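Local coordinates for protein hydroxylase (Rhodococcus sp., PDB 2OR0) that is a putative flavin-dependent hydroxylase of the acyl-CoA dehydrogenase fold, probably using reduced flavin and molecular oxygen to insert one oxygen atom into a substrate, at residues A130-P135 with S153-T158; Y192-D197 with G208-I213; I305-V310 with A345-R350. One frame throughout, in Å; residues are numbered along the deposited sequence.

Interaction 1: residues A130-P135 with S153-T158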
loop_
_atom_site.group_PDB
_atom_site.type_symbol
_atom_site.label_atom_id
_atom_site.label_comp_id
_atom_site.label_asym_id
_atom_site.label_seq_id
_atom_site.Cartn_x
_atom_site.Cartn_y
_atom_site.Cartn_z
ATOM N N ALA A 130 -4.225 -2.539 11.215
ATOM C CA ALA A 130 -3.039 -3.171 10.619
ATOM C C ALA A 130 -3.441 -4.339 9.742
ATOM O O ALA A 130 -4.547 -4.884 9.872
ATOM C CB ALA A 130 -2.055 -3.655 11.720
ATOM N N SER A 131 -2.552 -4.698 8.828
ATOM C CA SER A 131 -2.643 -5.838 7.930
ATOM C C SER A 131 -1.796 -6.989 8.509
ATOM O O SER A 131 -1.309 -6.914 9.644
ATOM C CB SER A 131 -2.085 -5.411 6.547
ATOM O OG SER A 131 -0.693 -5.039 6.634
ATOM N N PRO A 132 -1.492 -8.014 7.688
ATOM C CA PRO A 132 -1.733 -8.362 6.276
ATOM C C PRO A 132 -2.958 -9.192 5.938
ATOM O O PRO A 132 -3.440 -9.988 6.750
ATOM C CB PRO A 132 -0.497 -9.182 5.932
ATOM C CG PRO A 132 -0.277 -9.980 7.206
ATOM C CD PRO A 132 -0.635 -9.031 8.347
ATOM N N TYR A 133 -3.406 -9.042 4.695
ATOM C CA TYR A 133 -4.440 -9.897 4.125
ATOM C C TYR A 133 -3.976 -11.306 3.778
ATOM O O TYR A 133 -4.819 -12.153 3.515
ATOM C CB TYR A 133 -4.994 -9.268 2.853
ATOM C CG TYR A 133 -5.783 -8.010 3.103
ATOM C CD1 TYR A 133 -6.981 -8.050 3.797
ATOM C CD2 TYR A 133 -5.327 -6.773 2.630
ATOM C CE1 TYR A 133 -7.720 -6.890 4.016
ATOM C CE2 TYR A 133 -6.074 -5.598 2.832
ATOM C CZ TYR A 133 -7.277 -5.671 3.530
ATOM O OH TYR A 133 -8.023 -4.516 3.757
ATOM N N ALA A 134 -2.662 -11.553 3.732
ATOM C CA ALA A 134 -2.160 -12.904 3.432
ATOM C C ALA A 134 -2.862 -13.913 4.341
ATOM O O ALA A 134 -2.962 -13.691 5.542
ATOM C CB ALA A 134 -0.636 -12.997 3.600
ATOM N N PRO A 135 -3.388 -15.001 3.760
ATOM C CA PRO A 135 -4.209 -15.952 4.513
ATOM C C PRO A 135 -3.352 -16.923 5.350
ATOM O O PRO A 135 -3.437 -18.152 5.166
ATOM C CB PRO A 135 -4.953 -16.691 3.410
ATOM C CG PRO A 135 -4.003 -16.698 2.279
ATOM C CD PRO A 135 -3.269 -15.380 2.342
ATOM N N SER A 153 3.187 -12.229 8.834
ATOM C CA SER A 153 4.323 -11.314 8.775
ATOM C C SER A 153 3.963 -10.049 7.988
ATOM O O SER A 153 2.900 -9.994 7.361
ATOM C CB SER A 153 5.512 -12.034 8.120
ATOM O OG SER A 153 5.102 -12.552 6.880
ATOM N N PHE A 154 4.857 -9.050 8.008
ATOM C CA PHE A 154 4.694 -7.817 7.227
ATOM C C PHE A 154 3.456 -7.017 7.676
ATOM O O PHE A 154 2.722 -6.496 6.835
ATOM C CB PHE A 154 4.622 -8.121 5.712
ATOM C CG PHE A 154 5.343 -7.108 4.804
ATOM C CD1 PHE A 154 6.156 -7.562 3.743
ATOM C CD2 PHE A 154 5.167 -5.715 4.950
ATOM C CE1 PHE A 154 6.798 -6.639 2.859
ATOM C CE2 PHE A 154 5.817 -4.798 4.092
ATOM C CZ PHE A 154 6.627 -5.255 3.050
ATOM N N SER A 155 3.244 -6.903 8.992
ATOM C CA SER A 155 2.139 -6.086 9.510
ATOM C C SER A 155 2.556 -4.615 9.616
ATOM O O SER A 155 2.966 -4.156 10.677
ATOM C CB SER A 155 1.656 -6.625 10.864
ATOM O OG SER A 155 0.530 -5.897 11.346
ATOM N N SER A 156 2.453 -3.869 8.509
ATOM C CA SER A 156 3.016 -2.512 8.435
ATOM C C SER A 156 2.344 -1.553 9.406
ATOM O O SER A 156 1.122 -1.543 9.494
ATOM C CB SER A 156 2.885 -1.952 7.002
ATOM O OG SER A 156 3.528 -2.802 6.081
ATOM N N GLY A 157 3.138 -0.735 10.107
ATOM C CA GLY A 157 2.600 0.290 11.013
ATOM C C GLY A 157 1.920 -0.267 12.266
ATOM O O GLY A 157 1.244 0.462 12.981
ATOM N N THR A 158 2.123 -1.557 12.540
ATOM C CA THR A 158 1.323 -2.302 13.522
ATOM C C THR A 158 1.347 -1.751 14.960
ATOM O O THR A 158 0.322 -1.809 15.651
ATOM C CB THR A 158 1.634 -3.830 13.472
ATOM O OG1 THR A 158 0.518 -4.563 13.976
ATOM C CG2 THR A 158 2.906 -4.210 14.236
HETATM O O HOH W 1 -0.824 -2.767 8.060
#

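Interaction 2: residues Y192-D197 with G208-I213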
loop_
_atom_site.group_PDB
_atom_site.type_symbol
_atom_site.label_atom_id
_atom_site.label_comp_id
_atom_site.label_asym_id
_atom_site.label_seq_id
_atom_site.Cartn_x
_atom_site.Cartn_y
_atom_site.Cartn_z
ATOM N N TYR A 192 -4.315 -10.240 19.987
ATOM C CA TYR A 192 -3.105 -10.772 19.318
ATOM C C TYR A 192 -1.827 -10.228 19.914
ATOM O O TYR A 192 -1.843 -9.350 20.775
ATOM C CB TYR A 192 -3.140 -10.564 17.786
ATOM C CG TYR A 192 -3.309 -9.109 17.340
ATOM C CD1 TYR A 192 -2.212 -8.250 17.245
ATOM C CD2 TYR A 192 -4.564 -8.607 17.011
ATOM C CE1 TYR A 192 -2.360 -6.926 16.838
ATOM C CE2 TYR A 192 -4.731 -7.291 16.610
ATOM C CZ TYR A 192 -3.627 -6.450 16.523
ATOM O OH TYR A 192 -3.793 -5.135 16.118
ATOM N N GLN A 193 -0.719 -10.773 19.436
ATOM C CA GLN A 193 0.595 -10.447 19.947
ATOM C C GLN A 193 1.457 -9.956 18.780
ATOM O O GLN A 193 1.511 -10.588 17.734
ATOM C CB GLN A 193 1.234 -11.702 20.606
ATOM C CG GLN A 193 2.693 -11.513 21.070
ATOM C CD GLN A 193 3.564 -12.809 21.082
ATOM O OE1 GLN A 193 4.761 -12.769 21.462
ATOM N NE2 GLN A 193 2.980 -13.940 20.671
ATOM N N ILE A 194 2.121 -8.834 19.006
ATOM C CA ILE A 194 3.101 -8.259 18.083
ATOM C C ILE A 194 4.450 -8.878 18.466
ATOM O O ILE A 194 4.894 -8.734 19.607
ATOM C CB ILE A 194 3.160 -6.702 18.215
ATOM C CG1 ILE A 194 1.832 -6.051 17.773
ATOM C CG2 ILE A 194 4.315 -6.114 17.393
ATOM C CD1 ILE A 194 1.706 -4.532 18.100
ATOM N N VAL A 195 5.082 -9.589 17.539
ATOM C CA VAL A 195 6.376 -10.230 17.834
ATOM C C VAL A 195 7.537 -9.256 17.602
ATOM O O VAL A 195 7.760 -8.806 16.475
ATOM C CB VAL A 195 6.541 -11.540 17.050
ATOM C CG1 VAL A 195 7.759 -12.350 17.545
ATOM C CG2 VAL A 195 5.297 -12.377 17.173
ATOM N N GLU A 196 8.269 -8.926 18.673
ATOM C CA GLU A 196 9.430 -8.025 18.574
ATOM C C GLU A 196 10.594 -8.661 17.809
ATOM O O GLU A 196 10.695 -9.886 17.722
ATOM C CB GLU A 196 9.910 -7.567 19.977
ATOM C CG GLU A 196 9.010 -6.536 20.682
ATOM C CD GLU A 196 8.633 -5.324 19.787
ATOM O OE1 GLU A 196 9.545 -4.678 19.200
ATOM O OE2 GLU A 196 7.421 -5.026 19.674
ATOM N N ASP A 197 11.458 -7.817 17.249
ATOM C CA ASP A 197 12.661 -8.263 16.510
ATOM C C ASP A 197 12.385 -9.139 15.281
ATOM O O ASP A 197 13.173 -10.007 14.917
ATOM C CB ASP A 197 13.677 -8.913 17.476
ATOM C CG ASP A 197 13.963 -8.029 18.675
ATOM O OD1 ASP A 197 14.397 -6.872 18.469
ATOM O OD2 ASP A 197 13.723 -8.458 19.834
ATOM N N GLY A 208 8.056 -0.691 10.503
ATOM C CA GLY A 208 7.886 -1.582 11.632
ATOM C C GLY A 208 6.896 -2.660 11.304
ATOM O O GLY A 208 5.967 -2.874 12.071
ATOM N N SER A 209 7.108 -3.355 10.179
ATOM C CA SER A 209 6.193 -4.367 9.692
ATOM C C SER A 209 6.433 -5.740 10.350
ATOM O O SER A 209 6.750 -6.734 9.686
ATOM C CB SER A 209 6.247 -4.449 8.168
ATOM O OG SER A 209 5.997 -3.181 7.576
ATOM N N LYS A 210 6.221 -5.772 11.656
ATOM C CA LYS A 210 6.471 -6.947 12.511
ATOM C C LYS A 210 5.486 -8.095 12.279
ATOM O O LYS A 210 4.442 -7.904 11.640
ATOM C CB LYS A 210 6.464 -6.511 13.985
ATOM C CG LYS A 210 7.672 -5.639 14.370
ATOM C CD LYS A 210 7.397 -4.902 15.676
ATOM C CE LYS A 210 8.404 -3.814 15.959
ATOM N NZ LYS A 210 7.972 -3.070 17.181
ATOM N N ASP A 211 5.867 -9.291 12.743
ATOM C CA ASP A 211 4.986 -10.446 12.779
ATOM C C ASP A 211 3.912 -10.269 13.855
ATOM O O ASP A 211 4.150 -9.637 14.894
ATOM C CB ASP A 211 5.780 -11.725 13.113
ATOM C CG ASP A 211 6.665 -12.214 11.949
ATOM O OD1 ASP A 211 6.911 -11.467 10.948
ATOM O OD2 ASP A 211 7.133 -13.367 12.049
ATOM N N LEU A 212 2.750 -10.860 13.609
ATOM C CA LEU A 212 1.684 -10.974 14.601
ATOM C C LEU A 212 1.378 -12.452 14.828
ATOM O O LEU A 212 1.348 -13.228 13.879
ATOM C CB LEU A 212 0.391 -10.306 14.093
ATOM C CG LEU A 212 0.289 -8.831 13.670
ATOM C CD1 LEU A 212 -1.173 -8.438 13.476
ATOM C CD2 LEU A 212 0.965 -7.868 14.640
ATOM N N ILE A 213 1.108 -12.818 16.083
ATOM C CA ILE A 213 0.700 -14.184 16.446
ATOM C C ILE A 213 -0.668 -14.188 17.137
ATOM O O ILE A 213 -0.929 -13.359 18.011
ATOM C CB ILE A 213 1.730 -14.874 17.390
ATOM C CG1 ILE A 213 2.950 -15.328 16.589
ATOM C CG2 ILE A 213 1.127 -16.159 18.028
ATOM C CD1 ILE A 213 4.059 -15.944 17.464
#

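Interaction 3: residues I305-V310 with A345-R350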
loop_
_atom_site.group_PDB
_atom_site.type_symbol
_atom_site.label_atom_id
_atom_site.label_comp_id
_atom_site.label_asym_id
_atom_site.label_seq_id
_atom_site.Cartn_x
_atom_site.Cartn_y
_atom_site.Cartn_z
ATOM N N ILE A 305 9.767 6.773 -14.501
ATOM C CA ILE A 305 9.051 6.974 -13.250
ATOM C C ILE A 305 7.733 7.723 -13.511
ATOM O O ILE A 305 6.681 7.384 -12.941
ATOM C CB ILE A 305 9.945 7.747 -12.230
ATOM C CG1 ILE A 305 11.156 6.866 -11.775
ATOM C CG2 ILE A 305 9.116 8.261 -11.042
ATOM C CD1 ILE A 305 12.226 7.639 -10.974
ATOM N N ASN A 306 7.769 8.750 -14.371
ATOM C CA ASN A 306 6.508 9.447 -14.723
ATOM C C ASN A 306 5.544 8.498 -15.415
ATOM O O ASN A 306 4.368 8.510 -15.095
ATOM C CB ASN A 306 6.721 10.679 -15.615
ATOM C CG ASN A 306 5.396 11.238 -16.130
ATOM O OD1 ASN A 306 4.940 10.892 -17.225
ATOM N ND2 ASN A 306 4.746 12.018 -15.312
ATOM N N ALA A 307 6.037 7.676 -16.353
ATOM C CA ALA A 307 5.177 6.708 -17.029
ATOM C C ALA A 307 4.442 5.788 -16.038
ATOM O O ALA A 307 3.286 5.399 -16.288
ATOM C CB ALA A 307 5.914 5.897 -18.062
ATOM N N SER A 308 5.095 5.481 -14.915
ATOM C CA SER A 308 4.479 4.612 -13.889
ATOM C C SER A 308 3.379 5.332 -13.139
ATOM O O SER A 308 2.280 4.770 -12.947
ATOM C CB SER A 308 5.524 4.098 -12.898
ATOM O OG SER A 308 6.458 3.241 -13.555
ATOM N N ARG A 309 3.679 6.553 -12.691
ATOM C CA ARG A 309 2.708 7.396 -11.988
ATOM C C ARG A 309 1.414 7.542 -12.821
ATOM O O ARG A 309 0.324 7.244 -12.321
ATOM C CB ARG A 309 3.302 8.775 -11.671
ATOM C CG ARG A 309 2.242 9.846 -11.263
ATOM C CD ARG A 309 2.883 11.245 -11.138
ATOM N NE ARG A 309 3.498 11.462 -9.815
ATOM C CZ ARG A 309 2.895 12.059 -8.794
ATOM N NH1 ARG A 309 1.660 12.536 -8.940
ATOM N NH2 ARG A 309 3.531 12.198 -7.636
ATOM N N VAL A 310 1.545 7.936 -14.087
ATOM C CA VAL A 310 0.374 8.228 -14.926
ATOM C C VAL A 310 -0.398 6.974 -15.257
ATOM O O VAL A 310 -1.628 6.988 -15.218
ATOM C CB VAL A 310 0.702 9.050 -16.233
ATOM C CG1 VAL A 310 1.505 10.329 -15.888
ATOM C CG2 VAL A 310 1.450 8.222 -17.220
ATOM N N ALA A 345 5.170 -0.586 -10.799
ATOM C CA ALA A 345 6.155 -0.760 -9.714
ATOM C C ALA A 345 7.544 -1.121 -10.275
ATOM O O ALA A 345 8.546 -0.507 -9.908
ATOM C CB ALA A 345 5.691 -1.822 -8.701
ATOM N N TRP A 346 7.589 -2.089 -11.181
ATOM C CA TRP A 346 8.845 -2.577 -11.702
ATOM C C TRP A 346 9.618 -1.495 -12.505
ATOM O O TRP A 346 10.837 -1.347 -12.351
ATOM C CB TRP A 346 8.626 -3.818 -12.569
ATOM C CG TRP A 346 8.421 -5.097 -11.735
ATOM C CD1 TRP A 346 7.281 -5.464 -11.013
ATOM C CD2 TRP A 346 9.377 -6.154 -11.532
ATOM N NE1 TRP A 346 7.484 -6.709 -10.418
ATOM C CE2 TRP A 346 8.759 -7.134 -10.701
ATOM C CE3 TRP A 346 10.687 -6.378 -11.990
ATOM C CZ2 TRP A 346 9.410 -8.310 -10.324
ATOM C CZ3 TRP A 346 11.347 -7.562 -11.601
ATOM C CH2 TRP A 346 10.699 -8.505 -10.779
ATOM N N ARG A 347 8.884 -0.767 -13.352
ATOM C CA ARG A 347 9.435 0.302 -14.185
ATOM C C ARG A 347 10.118 1.362 -13.317
ATOM O O ARG A 347 11.224 1.787 -13.611
ATOM C CB ARG A 347 8.318 0.933 -15.064
ATOM C CG ARG A 347 8.834 1.882 -16.184
ATOM C CD ARG A 347 7.661 2.459 -17.016
ATOM N NE ARG A 347 6.785 1.395 -17.532
ATOM C CZ ARG A 347 5.553 1.127 -17.090
ATOM N NH1 ARG A 347 4.991 1.854 -16.130
ATOM N NH2 ARG A 347 4.878 0.134 -17.619
ATOM N N ALA A 348 9.445 1.759 -12.252
ATOM C CA ALA A 348 9.893 2.826 -11.369
ATOM C C ALA A 348 11.112 2.370 -10.583
ATOM O O ALA A 348 12.106 3.095 -10.482
ATOM C CB ALA A 348 8.768 3.209 -10.441
ATOM N N VAL A 349 11.075 1.143 -10.069
ATOM C CA VAL A 349 12.250 0.627 -9.352
ATOM C C VAL A 349 13.485 0.486 -10.249
ATOM O O VAL A 349 14.583 0.900 -9.847
ATOM C CB VAL A 349 11.962 -0.663 -8.559
ATOM C CG1 VAL A 349 13.246 -1.141 -7.870
ATOM C CG2 VAL A 349 10.859 -0.396 -7.517
ATOM N N ARG A 350 13.315 -0.079 -11.444
ATOM C CA ARG A 350 14.433 -0.177 -12.366
ATOM C C ARG A 350 15.048 1.199 -12.697
ATOM O O ARG A 350 16.273 1.313 -12.847
ATOM C CB ARG A 350 14.047 -0.865 -13.673
ATOM C CG ARG A 350 13.919 -2.407 -13.564
ATOM C CD ARG A 350 13.871 -3.054 -14.964
ATOM N NE ARG A 350 13.605 -4.494 -14.874
ATOM C CZ ARG A 350 12.417 -5.052 -15.097
ATOM N NH1 ARG A 350 11.376 -4.283 -15.436
ATOM N NH2 ARG A 350 12.266 -6.382 -14.983
#

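Interaction 1: residues A130-P135 with S153-T158
The pyrrolidine ring of Pro132 leans on the Ser153 carbonyl and the CB of Ser155: its CG lies 3.2 Å from Ser153 O, and its CD faces Ser155 CB more loosely, at 4.2 Å. A cis peptide joins Ser131 to Pro132, a geometry that proline tolerates better than other residues do. Phe154 contributes little but backbone on this side, because its phenyl ring is directed away; Ser156 OG lies in plane at the ring's edge, and Trp199 meets the ring with planes about 50° apart.

The polar centre is Ser155. With its hydroxyl placed opposite the backbone N (chi1 -176°), OG donates to the carbonyl O of Ser131 at 2.7 Å, coming in 29° from the carbonyl plane. Thr158 OG1 lies 2.9 Å from the same Ser155 OG, close enough for a further hydrogen bond. The methyl of Ala130 rests against both hydroxyls, its CB 3.4 Å from Ser155 OG and 3.5 Å from Thr158 OG1. Thr158 is brought back to this point by a type II turn from Ser155, in which Gly157 takes a positive phi that suits glycine. A water bridges the two segments, accepting from Ser131 N at 2.7 Å and donating to Ser156 O.

Ser156 OG itself is held by Ser209 and Trp97, while the backbone of Ala130 pairs with Trp163 and Phe165. The contact thus ties the loop after strand 129-130 to the end of strand 145-155 and the turn that follows; in acyl-CoA dehydrogenases this region commonly borders the flavin pocket. Small hydroxyl residues and one water satisfy backbone groups that would otherwise be costly to bury, which implies a polar but firmly shaped junction.

Interaction 2: residues Y192-D197 with G208-I213
Leu212 sends its two methyls to different neighbours across an antiparallel pair of strands, 193-195 against 210-213, in the mixed sheet of the beta domain. CD1 sits over one face of the Tyr192 ring as a CH-pi contact, 4.2 Å from the centroid and 26° off the normal. CD2 meets CG1 of Ile194 at 3.7 Å, the two side chains lying side by side and pointing the same way. The ring can reach over Leu212 because Tyr192 CG stands between its own N and carbonyl carbon (chi1 57°).

On the other face, the extended Gln193 runs alongside Ile213, while Val195, a compact beta-branched residue, crosses Ile213 at an angle and touches it through CG2. Asp211 shares this face, its carboxylate paired with Arg151.

Between the strands, Gln193 and Ile213 exchange two backbone bonds, and Val195 N donates to Asp211 O. Beyond them the long Lys210 chain passes CG2 of Ile194 to an ammonium group shared by two acids, Asp159 as the stronger partner and Glu196, which bends at chi2 to meet it. There Lys210 NZ lies 3.0 Å from Glu196 OE1, on the syn lone pair, with a weaker bond to OE2 at 3.2 Å.

Interaction 3: residues I305-V310 with A345-R350
Ser308 presses its hydroxyl into helix 345-350, where OG lies 3.3 Å from Arg347 CB and 3.9 Å from Ala348 CB. This is the close side of the contact. The CA atoms of Ile305 and Ala348 come within 4.6 Å, a distance that the single methyl of Ala348 permits, though Ile305 CG1 lies only loosely by Ala348 O, at 4.1 Å. Thr266 of helix 250-277 touches both Ile305 and Ala348. Serine suits the seam because it is small and its hydroxyl is well used: OG bonds to Ala344 O on the facing helix and accepts from Arg347, with a weak further bond to Glu304 O.

Segments 305-310 and 345-350 run antiparallel at 156°, their local axes 8.2 Å apart, within the C-terminal helical bundle of the acyl-CoA dehydrogenase fold.

Toward the partly exposed side the packing thins to the outer part of Arg347, its CD and guanidinium, beside Ala307. The arginine leaves its helix extended and then bends at chi3 (-53°), which turns the guanidinium back toward Ser308, with Ser308 CA at its edge and OG tilted 27° from its plane; NH1 donates to Ser308 OG at 3.3 Å, long and bent. Arg347 CD passes 4.0 Å from Ala307 CB.

Overall arrangement
From the N terminus, interaction 1 comes first, closing a loop of 17 residues, mostly strand, between 130-135 and 153-158. Interaction 2 follows, bringing 192-197 and 208-213 together around ten residues without helix or strand. Interaction 3 closes last, across the turn between two long helices. The three lie in series, none nested in or crossing another. Interactions 1 and 2 are continuous in space, with centres about 9 Å apart: strands 145-155 and 210-214 are sheet neighbours, and Ser155 N lies 3.1 Å from Lys210 O. Interaction 3 sits across the chain's centre in the helical bundle, its centre about 25 Å from that of interaction 1.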